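Local atomic coordinates of eukaryotic initiation factor 4F subunit P150 (Saccharomyces cerevisiae, PDB entry 2VSO), a protein that forms part of the eIF4F complex, which interacts with the mRNA cap and serves as an initial point of assembly for the translation apparatus. Residues V78-F83 with V130-A135. Sequence-based numbering, arbitrary orientation.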
loop_
_atom_site.group_PDB
_atom_site.type_symbol
_atom_site.label_atom_id
_atom_site.label_comp_id
_atom_site.label_asym_id
_atom_site.label_seq_id
_atom_site.Cartn_x
_atom_site.Cartn_y
_atom_site.Cartn_z
ATOM N N VAL C 78 -6.619 28.615 4.959
ATOM C CA VAL C 78 -7.150 27.283 5.171
ATOM C C VAL C 78 -7.335 26.515 3.864
ATOM O O VAL C 78 -6.921 25.366 3.769
ATOM C CB VAL C 78 -8.489 27.353 5.907
ATOM C CG1 VAL C 78 -9.301 26.084 5.672
ATOM C CG2 VAL C 78 -8.256 27.608 7.384
ATOM N N ILE C 79 -7.949 27.140 2.860
ATOM C CA ILE C 79 -8.058 26.505 1.541
ATOM C C ILE C 79 -6.675 26.126 1.020
ATOM O O ILE C 79 -6.473 25.043 0.488
ATOM C CB ILE C 79 -8.711 27.422 0.469
ATOM C CG1 ILE C 79 -10.156 27.789 0.821
ATOM C CG2 ILE C 79 -8.654 26.762 -0.883
ATOM C CD1 ILE C 79 -10.836 26.800 1.708
ATOM N N GLU C 80 -5.719 27.031 1.163
ATOM C CA GLU C 80 -4.412 26.840 0.560
ATOM C C GLU C 80 -3.700 25.657 1.198
ATOM O O GLU C 80 -2.912 24.956 0.555
ATOM C CB GLU C 80 -3.574 28.090 0.735
ATOM C CG GLU C 80 -2.169 27.965 0.187
ATOM C CD GLU C 80 -1.226 29.019 0.741
ATOM O OE1 GLU C 80 -0.108 29.149 0.205
ATOM O OE2 GLU C 80 -1.604 29.709 1.716
ATOM N N GLN C 81 -3.990 25.442 2.474
ATOM C CA GLN C 81 -3.371 24.366 3.221
ATOM C C GLN C 81 -4.017 23.019 2.919
ATOM O O GLN C 81 -3.358 21.983 2.993
ATOM C CB GLN C 81 -3.459 24.644 4.716
ATOM C CG GLN C 81 -2.374 25.532 5.245
ATOM C CD GLN C 81 -2.460 25.675 6.751
ATOM O OE1 GLN C 81 -2.254 24.712 7.490
ATOM N NE2 GLN C 81 -2.765 26.883 7.215
ATOM N N ILE C 82 -5.309 23.037 2.602
ATOM C CA ILE C 82 -6.014 21.816 2.249
ATOM C C ILE C 82 -5.497 21.320 0.916
ATOM O O ILE C 82 -5.354 20.118 0.710
ATOM C CB ILE C 82 -7.538 22.008 2.163
ATOM C CG1 ILE C 82 -8.108 22.349 3.538
ATOM C CG2 ILE C 82 -8.191 20.739 1.643
ATOM C CD1 ILE C 82 -9.593 22.604 3.535
ATOM N N PHE C 83 -5.204 22.253 0.016
ATOM C CA PHE C 83 -4.612 21.901 -1.273
ATOM C C PHE C 83 -3.209 21.336 -1.124
ATOM O O PHE C 83 -2.863 20.338 -1.755
ATOM C CB PHE C 83 -4.584 23.090 -2.227
ATOM C CG PHE C 83 -5.815 23.224 -3.065
ATOM C CD1 PHE C 83 -5.753 23.071 -4.440
ATOM C CD2 PHE C 83 -7.041 23.507 -2.484
ATOM C CE1 PHE C 83 -6.891 23.213 -5.223
ATOM C CE2 PHE C 83 -8.183 23.631 -3.264
ATOM C CZ PHE C 83 -8.107 23.480 -4.633
ATOM N N VAL C 130 -11.336 27.668 -6.998
ATOM C CA VAL C 130 -10.829 27.901 -8.346
ATOM C C VAL C 130 -9.526 28.701 -8.331
ATOM O O VAL C 130 -8.523 28.271 -8.899
ATOM C CB VAL C 130 -11.856 28.639 -9.232
ATOM C CG1 VAL C 130 -11.549 28.396 -10.700
ATOM C CG2 VAL C 130 -13.268 28.183 -8.899
ATOM N N ALA C 131 -9.548 29.855 -7.671
ATOM C CA ALA C 131 -8.394 30.759 -7.623
ATOM C C ALA C 131 -7.155 30.037 -7.136
ATOM O O ALA C 131 -6.042 30.304 -7.595
ATOM C CB ALA C 131 -8.687 31.988 -6.718
ATOM N N ARG C 132 -7.354 29.118 -6.201
ATOM C CA ARG C 132 -6.247 28.345 -5.660
ATOM C C ARG C 132 -5.773 27.198 -6.565
ATOM O O ARG C 132 -4.619 26.787 -6.452
ATOM C CB ARG C 132 -6.585 27.840 -4.254
ATOM C CG ARG C 132 -5.564 26.911 -3.663
ATOM C CD ARG C 132 -4.224 27.574 -3.571
ATOM N NE ARG C 132 -4.263 28.745 -2.708
ATOM C CZ ARG C 132 -3.293 29.651 -2.659
ATOM N NH1 ARG C 132 -2.225 29.506 -3.428
ATOM N NH2 ARG C 132 -3.393 30.700 -1.854
ATOM N N CYS C 133 -6.621 26.682 -7.459
ATOM C CA CYS C 133 -6.124 25.623 -8.367
ATOM C C CYS C 133 -5.268 26.306 -9.402
ATOM O O CYS C 133 -4.204 25.816 -9.763
ATOM C CB CYS C 133 -7.229 24.824 -9.090
ATOM S SG CYS C 133 -8.501 24.089 -8.062
ATOM N N HIS C 134 -5.760 27.447 -9.874
ATOM C CA HIS C 134 -5.051 28.274 -10.844
ATOM C C HIS C 134 -3.680 28.648 -10.327
ATOM O O HIS C 134 -2.684 28.555 -11.041
ATOM C CB HIS C 134 -5.839 29.538 -11.133
ATOM C CG HIS C 134 -6.926 29.360 -12.149
ATOM N ND1 HIS C 134 -6.692 28.834 -13.403
ATOM C CD2 HIS C 134 -8.240 29.664 -12.109
ATOM C CE1 HIS C 134 -7.824 28.810 -14.084
ATOM N NE2 HIS C 134 -8.779 29.314 -13.323
ATOM N N ALA C 135 -3.625 29.062 -9.074
ATOM C CA ALA C 135 -2.342 29.388 -8.470
ATOM C C ALA C 135 -1.425 28.170 -8.469
ATOM O O ALA C 135 -0.312 28.216 -8.996
ATOM C CB ALA C 135 -2.530 29.929 -7.057
#
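Arg132 reaches across to helix 73-88 and meets two side chains there, Phe83 with its CG and Glu80 with its guanidinium. Its CG sits over one face of the Phe83 ring, 3.8 Å from the ring centroid and only 14° off the normal, a CH-pi contact displaced toward the CB end of the ring. Beyond CG the chain is bent at chi2 and again at chi3, and the guanidinium lies face-on to Glu80: Glu80 CG is over the centre of one guanidinium face, 3.5 Å from Arg132 CZ. The carboxylate and guanidinium are stacked with their planes 11° apart; Glu80 OE2 is 4.1 Å from Arg132 NH2 but off to one side of the guanidinium plane, where no N-H points, so opposite charges lie close without a salt bridge. Both segments belong to the all-helical MIF4G domain, the eIF4A-binding middle part of eIF4G, and the axes of 78-83 and 130-135 come within 10.2 Å, their directions 50° apart. At the ring's edge Cys133 makes a sulfur-aromatic contact, SG 3.4 Å from Phe83 CE1. An alanine in place of Arg132 would probably leave the Phe83 face now under Arg132 CG without that cover and Glu80 without the nearby positive charge. Ile79 CG2 adds a looser touch on Arg132 CB at 4.1 Å. Helix 163-185 packs on the same cluster: Phe179 meets Phe83 edge-to-face, and Ile180 touches Cys133.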